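Local coordinates for protein N-formylglutamate amidohydrolase (Ralstonia eutropha, PDB 2Q7S) that binds a zinc ion and probably works as a metal-dependent hydrolase of the N-formylglutamate amidohydrolase family, at residues A165-N170 with E284-G289; A235-P240 with R244-I249. All coordinates share one frame; numbering follows the deposited sequence.

How the contacts relate
From the N terminus, strand 166-174 enters the central mixed sheet with segment 165-170 at its start. The chain then builds the sheet edge made by strands 193-196 and 222-224, passes through helix 233-237 and returns as strand 244-252. Contact 2 closes a short loop there, joining 235-240 to 244-249 across three residues. Contact 1 closes only when helix 267-289, at the C-terminal end of the chain, packs on 165-170, so the whole of contact 2 falls within its much longer loop. The two contacts touch in the sheet, where strands 166-174 and 244-252 are neighbours.

Contact 1 of 2, residues A165-N170 with E284-G289; sequences AVWHLN and EYVRRG
Trp167 and Val286 bring the two backbones nearest, with their CA atoms 7.4 Å apart; the strand 166-170 and the helix 284-289 run nearly antiparallel, their axes at 155° and 9.8 Å apart at closest approach. Trp167 supplies the strand's whole share of the side-chain packing. Its CG stands anti to the carbonyl carbon (chi1 -73°), which swings the indole out toward the helix. There the CG2 methyl of Val286 lies above the indole plane, offset toward its rim and 3.8 Å from CD2 of Trp167, while CG1 of Val286 reaches CE3 of Trp167 at 3.9 Å. The two side chains pass each other in opposite directions, and both valine methyls touch the indole. Farther along the six-membered ring, the carbonyl O of Gly289 lies in the indole plane at the edge, 3.9 Å from CH2 of Trp167; this O also accepts a hydrogen bond from Arg243.

On the pyrrole side, Tyr285 crosses the indole at about a right angle and presents its edge, CE2 lying 4.1 Å from NE1 of Trp167. The polar ends of the pair converge on one acceptor: NE1 of Trp167 and OH of Tyr285 both hydrogen-bond to OE2 of Glu204, which would help to hold both side chains in place. Leu207 of helix 205-217 touches both aromatic side chains, and Pro25 packs on Trp167 and Val286. This is helix-on-sheet packing of an alpha/beta fold, the C-terminal part of helix 267-289 resting on the start of a central strand, away from the zinc site.

Contact 2 of 2, residues A235-P240 with R244-I249; sequences AQIGRP and RNSLQI
Arg244 and Ile237 are bridged by a water that accepts from NH1 of Arg244, at the edge of its guanidinium, and donates to O of Ile237. Beside it, Arg239 and Arg244 form a single antiparallel hydrogen-bonded bridge, closing a short loop that leads from helix 233-237 into strand 244-252. Both of its bonds are weak: Arg239 N to Arg244 O is also doubtful, and Arg244 N to Arg239 O is long at 3.5 Å. A bend at chi3 (-103°) turns Arg239 back to its own helix end, where NE donates to O of Gln236 over 3.0 Å.

The two arginine side chains lie side by side, pointing the same way with guanidinium planes 13° apart, and CD of Arg244 rests over one face of the Arg239 group. Their like charges, 3.8 Å apart from NH1 of Arg239 to NE of Arg244, are probably eased by salt bridges to Glu242 and Glu157 respectively.

Outward from the bridge, Asn245 hydrogen-bonds through ND2 to O of Val166 on the neighbouring strand; its OD1, which accepts from N of Glu204, touches CB of Pro240. Ser246, whose OG hydrogen-bonds to ND1 of His168, packs its CB 3.5 Å from N of Gly238 and 3.9 Å from CG2 of Ile237.

Contact 1 of 2, residues A165-N170 with E284-G289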
loop_
_atom_site.group_PDB
_atom_site.type_symbol
_atom_site.label_atom_id
_atom_site.label_comp_id
_atom_site.label_asym_id
_atom_site.label_seq_id
_atom_site.Cartn_x
_atom_site.Cartn_y
_atom_site.Cartn_z
ATOM N N ALA A 165 1.249 10.373 19.335
ATOM C CA ALA A 165 1.677 9.115 18.780
ATOM C C ALA A 165 0.876 8.913 17.503
ATOM O O ALA A 165 -0.176 9.520 17.318
ATOM C CB ALA A 165 1.413 7.992 19.757
ATOM N N VAL A 166 1.351 8.020 16.643
ATOM C CA VAL A 166 0.606 7.609 15.479
ATOM C C VAL A 166 0.992 6.168 15.086
ATOM O O VAL A 166 2.134 5.703 15.250
ATOM C CB VAL A 166 0.822 8.619 14.295
ATOM C CG1 VAL A 166 2.281 8.627 13.837
ATOM C CG2 VAL A 166 -0.146 8.344 13.141
ATOM N N TRP A 167 0.017 5.467 14.571
ATOM C CA TRP A 167 0.197 4.114 14.040
ATOM C C TRP A 167 -0.339 4.127 12.626
ATOM O O TRP A 167 -1.540 4.368 12.409
ATOM C CB TRP A 167 -0.543 3.086 14.904
ATOM C CG TRP A 167 0.109 2.819 16.253
ATOM C CD1 TRP A 167 0.976 1.826 16.560
ATOM C CD2 TRP A 167 -0.051 3.594 17.453
ATOM N NE1 TRP A 167 1.349 1.908 17.874
ATOM C CE2 TRP A 167 0.742 2.987 18.445
ATOM C CE3 TRP A 167 -0.775 4.751 17.776
ATOM C CZ2 TRP A 167 0.841 3.493 19.730
ATOM C CZ3 TRP A 167 -0.692 5.253 19.056
ATOM C CH2 TRP A 167 0.112 4.623 20.023
ATOM N N HIS A 168 0.581 3.958 11.668
ATOM C CA HIS A 168 0.292 3.963 10.258
ATOM C C HIS A 168 0.302 2.515 9.713
ATOM O O HIS A 168 1.250 1.803 9.959
ATOM C CB HIS A 168 1.351 4.781 9.562
ATOM C CG HIS A 168 1.336 4.632 8.084
ATOM N ND1 HIS A 168 2.460 4.332 7.356
ATOM C CD2 HIS A 168 0.324 4.732 7.198
ATOM C CE1 HIS A 168 2.147 4.286 6.071
ATOM N NE2 HIS A 168 0.855 4.537 5.953
ATOM N N LEU A 169 -0.758 2.106 9.005
ATOM C CA LEU A 169 -0.816 0.817 8.265
ATOM C C LEU A 169 -0.814 1.121 6.760
ATOM O O LEU A 169 -1.628 1.869 6.265
ATOM C CB LEU A 169 -2.011 -0.029 8.654
ATOM C CG LEU A 169 -2.285 -0.334 10.143
ATOM C CD1 LEU A 169 -3.517 -1.257 10.342
ATOM C CD2 LEU A 169 -1.039 -0.916 10.823
ATOM N N ASN A 170 0.156 0.558 6.068
ATOM C CA ASN A 170 0.301 0.616 4.622
ATOM C C ASN A 170 -0.223 -0.727 4.042
ATOM O O ASN A 170 0.320 -1.791 4.331
ATOM C CB ASN A 170 1.811 0.862 4.333
ATOM C CG ASN A 170 2.105 1.153 2.890
ATOM O OD1 ASN A 170 2.772 0.358 2.221
ATOM N ND2 ASN A 170 1.647 2.280 2.401
ATOM N N GLU A 284 -8.471 -0.544 19.794
ATOM C CA GLU A 284 -8.343 -0.699 21.248
ATOM C C GLU A 284 -6.870 -0.603 21.735
ATOM O O GLU A 284 -6.550 0.042 22.761
ATOM C CB GLU A 284 -8.921 -2.044 21.648
ATOM C CG GLU A 284 -10.421 -2.133 21.538
ATOM C CD GLU A 284 -10.963 -3.499 21.994
ATOM O OE1 GLU A 284 -10.427 -4.524 21.524
ATOM O OE2 GLU A 284 -11.894 -3.552 22.827
ATOM N N TYR A 285 -5.989 -1.262 21.006
ATOM C CA TYR A 285 -4.566 -1.210 21.285
ATOM C C TYR A 285 -4.024 0.234 21.155
ATOM O O TYR A 285 -3.364 0.728 22.043
ATOM C CB TYR A 285 -3.829 -2.174 20.373
ATOM C CG TYR A 285 -2.346 -2.147 20.582
ATOM C CD1 TYR A 285 -1.731 -2.972 21.509
ATOM C CD2 TYR A 285 -1.566 -1.251 19.872
ATOM C CE1 TYR A 285 -0.370 -2.899 21.699
ATOM C CE2 TYR A 285 -0.236 -1.176 20.058
ATOM C CZ TYR A 285 0.360 -1.994 20.952
ATOM O OH TYR A 285 1.696 -1.868 21.114
ATOM N N VAL A 286 -4.354 0.901 20.061
ATOM C CA VAL A 286 -4.010 2.307 19.851
ATOM C C VAL A 286 -4.515 3.253 20.944
ATOM O O VAL A 286 -3.769 4.095 21.377
ATOM C CB VAL A 286 -4.492 2.731 18.432
ATOM C CG1 VAL A 286 -4.563 4.240 18.239
ATOM C CG2 VAL A 286 -3.583 2.083 17.437
ATOM N N ARG A 287 -5.788 3.133 21.362
ATOM C CA ARG A 287 -6.346 3.987 22.404
ATOM C C ARG A 287 -5.611 3.786 23.695
ATOM O O ARG A 287 -5.392 4.725 24.454
ATOM C CB ARG A 287 -7.850 3.701 22.634
ATOM C CG ARG A 287 -8.507 4.552 23.709
ATOM C CD ARG A 287 -10.052 4.515 23.605
ATOM N NE ARG A 287 -10.466 3.198 23.186
ATOM C CZ ARG A 287 -11.259 2.924 22.160
ATOM N NH1 ARG A 287 -11.845 3.872 21.441
ATOM N NH2 ARG A 287 -11.508 1.670 21.889
ATOM N N ARG A 288 -5.277 2.548 23.988
ATOM C CA ARG A 288 -4.505 2.246 25.200
ATOM C C ARG A 288 -3.031 2.679 25.163
ATOM O O ARG A 288 -2.366 2.739 26.205
ATOM C CB ARG A 288 -4.572 0.753 25.469
ATOM C CG ARG A 288 -5.946 0.257 25.879
ATOM C CD ARG A 288 -5.998 -1.256 25.747
ATOM N NE ARG A 288 -7.320 -1.806 26.045
ATOM C CZ ARG A 288 -7.750 -3.004 25.642
ATOM N NH1 ARG A 288 -6.956 -3.821 24.947
ATOM N NH2 ARG A 288 -8.989 -3.396 25.942
ATOM N N GLY A 289 -2.515 2.967 23.973
ATOM C CA GLY A 289 -1.132 3.361 23.804
ATOM C C GLY A 289 -0.921 4.858 23.790
ATOM O O GLY A 289 0.211 5.297 23.860
#

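Contact 2 of 2, residues A235-P240 with R244-I249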
loop_
_atom_site.group_PDB
_atom_site.type_symbol
_atom_site.label_atom_id
_atom_site.label_comp_id
_atom_site.label_asym_id
_atom_site.label_seq_id
_atom_site.Cartn_x
_atom_site.Cartn_y
_atom_site.Cartn_z
ATOM N N ALA A 235 9.989 3.261 6.479
ATOM C CA ALA A 235 11.164 3.701 7.238
ATOM C C ALA A 235 11.066 5.200 7.595
ATOM O O ALA A 235 11.585 5.635 8.630
ATOM C CB ALA A 235 12.407 3.443 6.453
ATOM N N GLN A 236 10.413 5.975 6.725
ATOM C CA GLN A 236 10.301 7.412 6.884
ATOM C C GLN A 236 9.237 7.783 7.864
ATOM O O GLN A 236 9.401 8.732 8.627
ATOM C CB GLN A 236 9.926 8.040 5.554
ATOM C CG GLN A 236 11.050 8.022 4.593
ATOM C CD GLN A 236 10.676 8.621 3.292
ATOM O OE1 GLN A 236 9.479 8.669 2.925
ATOM N NE2 GLN A 236 11.690 9.097 2.564
ATOM N N ILE A 237 8.119 7.063 7.803
ATOM C CA ILE A 237 6.986 7.310 8.711
ATOM C C ILE A 237 7.256 6.663 10.095
ATOM O O ILE A 237 7.131 7.328 11.144
ATOM C CB ILE A 237 5.668 6.862 8.114
ATOM C CG1 ILE A 237 5.261 7.762 6.952
ATOM C CG2 ILE A 237 4.523 6.885 9.166
ATOM C CD1 ILE A 237 3.993 7.264 6.225
ATOM N N GLY A 238 7.695 5.407 10.072
ATOM C CA GLY A 238 7.888 4.623 11.287
ATOM C C GLY A 238 9.190 4.873 11.977
ATOM O O GLY A 238 10.227 4.346 11.570
ATOM N N ARG A 239 9.140 5.694 13.026
ATOM C CA ARG A 239 10.279 5.896 13.909
ATOM C C ARG A 239 9.791 5.731 15.348
ATOM O O ARG A 239 9.507 6.721 16.039
ATOM C CB ARG A 239 10.849 7.288 13.692
ATOM C CG ARG A 239 11.201 7.588 12.243
ATOM C CD ARG A 239 11.312 9.062 12.032
ATOM N NE ARG A 239 10.151 9.580 11.365
ATOM C CZ ARG A 239 9.612 10.771 11.571
ATOM N NH1 ARG A 239 10.090 11.618 12.456
ATOM N NH2 ARG A 239 8.559 11.104 10.872
ATOM N N PRO A 240 9.682 4.479 15.812
ATOM C CA PRO A 240 9.020 4.241 17.081
ATOM C C PRO A 240 9.565 4.975 18.313
ATOM O O PRO A 240 8.824 5.159 19.271
ATOM C CB PRO A 240 9.112 2.727 17.236
ATOM C CG PRO A 240 9.243 2.232 15.853
ATOM C CD PRO A 240 10.124 3.219 15.205
ATOM N N ARG A 244 6.115 7.294 16.489
ATOM C CA ARG A 244 5.549 7.237 15.154
ATOM C C ARG A 244 5.848 5.820 14.681
ATOM O O ARG A 244 6.985 5.369 14.753
ATOM C CB ARG A 244 6.188 8.259 14.236
ATOM C CG ARG A 244 6.048 9.712 14.698
ATOM C CD ARG A 244 7.048 10.583 14.037
ATOM N NE ARG A 244 6.746 12.005 14.239
ATOM C CZ ARG A 244 5.899 12.709 13.486
ATOM N NH1 ARG A 244 5.244 12.146 12.491
ATOM N NH2 ARG A 244 5.683 13.994 13.741
ATOM N N ASN A 245 4.822 5.125 14.224
ATOM C CA ASN A 245 4.914 3.694 13.898
ATOM C C ASN A 245 4.347 3.448 12.515
ATOM O O ASN A 245 3.314 3.988 12.163
ATOM C CB ASN A 245 4.123 2.861 14.931
ATOM C CG ASN A 245 4.585 3.103 16.355
ATOM O OD1 ASN A 245 5.582 2.538 16.800
ATOM N ND2 ASN A 245 3.920 4.035 17.034
ATOM N N SER A 246 5.000 2.586 11.760
ATOM C CA SER A 246 4.514 2.212 10.447
ATOM C C SER A 246 4.718 0.691 10.258
ATOM O O SER A 246 5.808 0.086 10.570
ATOM C CB SER A 246 5.248 3.011 9.370
ATOM O OG SER A 246 4.620 2.983 8.105
ATOM N N LEU A 247 3.691 0.095 9.694
ATOM C CA LEU A 247 3.656 -1.344 9.375
ATOM C C LEU A 247 3.069 -1.583 7.972
ATOM O O LEU A 247 1.947 -1.174 7.698
ATOM C CB LEU A 247 2.792 -2.048 10.435
ATOM C CG LEU A 247 2.679 -3.579 10.307
ATOM C CD1 LEU A 247 4.089 -4.212 10.482
ATOM C CD2 LEU A 247 1.673 -4.072 11.364
ATOM N N GLN A 248 3.800 -2.256 7.078
ATOM C CA GLN A 248 3.224 -2.616 5.777
ATOM C C GLN A 248 2.533 -3.969 5.937
ATOM O O GLN A 248 3.107 -4.892 6.491
ATOM C CB GLN A 248 4.313 -2.678 4.725
ATOM C CG GLN A 248 3.816 -2.750 3.312
ATOM C CD GLN A 248 4.886 -2.458 2.282
ATOM O OE1 GLN A 248 5.661 -1.508 2.413
ATOM N NE2 GLN A 248 4.938 -3.282 1.247
ATOM N N ILE A 249 1.287 -4.089 5.496
ATOM C CA ILE A 249 0.552 -5.377 5.562
ATOM C C ILE A 249 0.136 -5.860 4.180
ATOM O O ILE A 249 -0.634 -5.143 3.449
ATOM C CB ILE A 249 -0.748 -5.277 6.435
ATOM C CG1 ILE A 249 -0.418 -4.733 7.841
ATOM C CG2 ILE A 249 -1.444 -6.647 6.487
ATOM C CD1 ILE A 249 -1.612 -4.723 8.833
HETATM O O HOH W 1 5.634 9.771 10.998
#